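Local coordinates for protein CbsA (Xanthomonas oryzae pv. oryzae, PDB 5XYH) that hydrolyses 1,4-beta-glucosidic bonds of cellulose as a family 6 cellobiosidase, an exoglucanase with which the rice bacterial blight pathogen probably degrades plant cell walls, at residues N187-M192 with S226-I231. Sequence-based numbering, arbitrary orientation.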
loop_
_atom_site.group_PDB
_atom_site.type_symbol
_atom_site.label_atom_id
_atom_site.label_comp_id
_atom_site.label_asym_id
_atom_site.label_seq_id
_atom_site.Cartn_x
_atom_site.Cartn_y
_atom_site.Cartn_z
ATOM N N ASN A 187 21.635 -6.401 -1.751
ATOM C CA ASN A 187 21.181 -5.039 -1.510
ATOM C C ASN A 187 19.683 -4.872 -1.782
ATOM O O ASN A 187 19.212 -3.746 -1.985
ATOM C CB ASN A 187 22.004 -4.051 -2.344
ATOM C CG ASN A 187 21.984 -4.380 -3.817
ATOM O OD1 ASN A 187 22.010 -5.550 -4.205
ATOM N ND2 ASN A 187 21.938 -3.351 -4.652
ATOM N N VAL A 188 18.929 -5.969 -1.776
ATOM C CA VAL A 188 17.479 -5.942 -1.953
ATOM C C VAL A 188 16.818 -6.281 -0.622
ATOM O O VAL A 188 17.202 -7.254 0.041
ATOM C CB VAL A 188 17.037 -6.909 -3.063
ATOM C CG1 VAL A 188 15.526 -7.056 -3.081
ATOM C CG2 VAL A 188 17.551 -6.411 -4.430
ATOM N N TYR A 189 15.822 -5.483 -0.238
ATOM C CA TYR A 189 15.110 -5.629 1.025
ATOM C C TYR A 189 13.644 -5.887 0.718
ATOM O O TYR A 189 13.061 -5.196 -0.121
ATOM C CB TYR A 189 15.274 -4.376 1.894
ATOM C CG TYR A 189 16.735 -4.119 2.242
ATOM C CD1 TYR A 189 17.606 -3.584 1.298
ATOM C CD2 TYR A 189 17.241 -4.438 3.487
ATOM C CE1 TYR A 189 18.940 -3.387 1.585
ATOM C CE2 TYR A 189 18.586 -4.229 3.793
ATOM C CZ TYR A 189 19.420 -3.694 2.835
ATOM O OH TYR A 189 20.747 -3.485 3.125
ATOM N N ASN A 190 13.057 -6.888 1.374
ATOM C CA ASN A 190 11.708 -7.342 1.044
ATOM C C ASN A 190 10.785 -7.146 2.233
ATOM O O ASN A 190 11.031 -7.702 3.306
ATOM C CB ASN A 190 11.697 -8.813 0.632
ATOM C CG ASN A 190 12.491 -9.070 -0.622
ATOM O OD1 ASN A 190 12.396 -8.326 -1.603
ATOM N ND2 ASN A 190 13.295 -10.134 -0.602
ATOM N N TYR A 191 9.696 -6.406 2.021
ATOM C CA TYR A 191 8.664 -6.209 3.035
ATOM C C TYR A 191 7.347 -6.807 2.549
ATOM O O TYR A 191 6.817 -6.402 1.508
ATOM C CB TYR A 191 8.509 -4.727 3.368
ATOM C CG TYR A 191 9.701 -4.179 4.143
ATOM C CD1 TYR A 191 10.855 -3.775 3.475
ATOM C CD2 TYR A 191 9.671 -4.080 5.537
ATOM C CE1 TYR A 191 11.938 -3.286 4.169
ATOM C CE2 TYR A 191 10.756 -3.579 6.241
ATOM C CZ TYR A 191 11.884 -3.182 5.546
ATOM O OH TYR A 191 12.972 -2.672 6.221
ATOM N N MET A 192 6.826 -7.765 3.315
ATOM C CA MET A 192 5.593 -8.464 2.984
ATOM C C MET A 192 4.382 -7.555 3.217
ATOM O O MET A 192 4.176 -7.061 4.330
ATOM C CB MET A 192 5.474 -9.720 3.848
ATOM C CG MET A 192 6.526 -10.776 3.601
ATOM S SD MET A 192 6.382 -11.482 1.967
ATOM C CE MET A 192 4.767 -12.241 2.067
ATOM N N SER A 226 14.249 -14.229 4.444
ATOM C CA SER A 226 13.898 -13.751 3.114
ATOM C C SER A 226 13.041 -12.493 3.161
ATOM O O SER A 226 12.901 -11.818 2.137
ATOM C CB SER A 226 13.152 -14.841 2.333
ATOM O OG SER A 226 13.923 -16.032 2.215
ATOM N N ALA A 227 12.436 -12.197 4.312
ATOM C CA ALA A 227 11.575 -11.035 4.492
ATOM C C ALA A 227 12.182 -10.163 5.577
ATOM O O ALA A 227 12.377 -10.616 6.710
ATOM C CB ALA A 227 10.144 -11.437 4.866
ATOM N N ASP A 228 12.485 -8.920 5.231
ATOM C CA ASP A 228 13.045 -8.001 6.203
ATOM C C ASP A 228 11.979 -7.432 7.119
ATOM O O ASP A 228 12.306 -6.935 8.206
ATOM C CB ASP A 228 13.791 -6.900 5.466
ATOM C CG ASP A 228 14.966 -7.452 4.693
ATOM O OD1 ASP A 228 15.989 -7.756 5.334
ATOM O OD2 ASP A 228 14.865 -7.630 3.459
ATOM N N GLY A 229 10.716 -7.512 6.710
ATOM C CA GLY A 229 9.634 -7.032 7.551
ATOM C C GLY A 229 8.314 -7.083 6.807
ATOM O O GLY A 229 8.150 -7.846 5.846
ATOM N N PHE A 230 7.388 -6.250 7.258
ATOM C CA PHE A 230 6.024 -6.206 6.757
ATOM C C PHE A 230 5.655 -4.765 6.450
ATOM O O PHE A 230 6.273 -3.835 6.970
ATOM C CB PHE A 230 5.055 -6.788 7.784
ATOM C CG PHE A 230 5.354 -8.213 8.150
ATOM C CD1 PHE A 230 6.229 -8.513 9.181
ATOM C CD2 PHE A 230 4.749 -9.249 7.467
ATOM C CE1 PHE A 230 6.505 -9.825 9.523
ATOM C CE2 PHE A 230 5.015 -10.560 7.792
ATOM C CZ PHE A 230 5.895 -10.850 8.833
ATOM N N ILE A 231 4.631 -4.570 5.610
ATOM C CA ILE A 231 4.095 -3.234 5.359
ATOM C C ILE A 231 2.577 -3.272 5.440
ATOM O O ILE A 231 1.941 -4.177 4.892
ATOM C CB ILE A 231 4.547 -2.650 3.993
ATOM C CG1 ILE A 231 3.888 -1.288 3.764
ATOM C CG2 ILE A 231 4.252 -3.597 2.825
ATOM C CD1 ILE A 231 4.398 -0.525 2.550
HETATM O O HOH W 1 15.791 -9.394 1.536
#
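M192, D228 and Y191 carry the pairing of two neighbouring parallel strands, 188-193 and 229-232, which helix 206-218 links into a beta-alpha-beta crossover within the distorted barrel of the family 6 glycoside hydrolases. D228, just before the second strand, binds both backbone polar atoms of N190. Its OD2 accepts the backbone N-H of N190 at 2.9 Å through the anti lone pair, while its own N donates to N190 O at 2.7 Å, in the carbonyl plane. Chi1 of -64° sets the carboxylate beside the D228 backbone N, from where it turns back to the N-H of N190. A water bridges D228 OD2 and V188 O, and OD1 of D228 is hydrogen-bonded to H3 near the N-terminus. The adjacent G229 N adds only a weak bond to N190 O.

D228 CB sits 4.1 Å above the plane of the Y191 ring, over one face and displaced toward the rim. The CD2 side of the ring runs along G229, with Y191 CD2 3.6 Å from G229 CA, a closeness that the missing side chain of the glycine permits; Y191 OH reaches H355. On the other side of the sheet, M192 CB packs against F230 CD2 at 3.7 Å, and M192 CG touches the methyl of A227. The bent methionine chain then turns away toward helix 170-183, while Y213 of the crossover helix touches both M192 and F230. M192 N donates to G229 O, and I231 N to M192 O, across short strand segments inclined at 55° to each other. Back near the start of the pairing, N190 ND2 bonds S226 O at 3.2 Å, the oxygen only 5° out of the amide plane, while N190 OD1 accepts from N143 ND2.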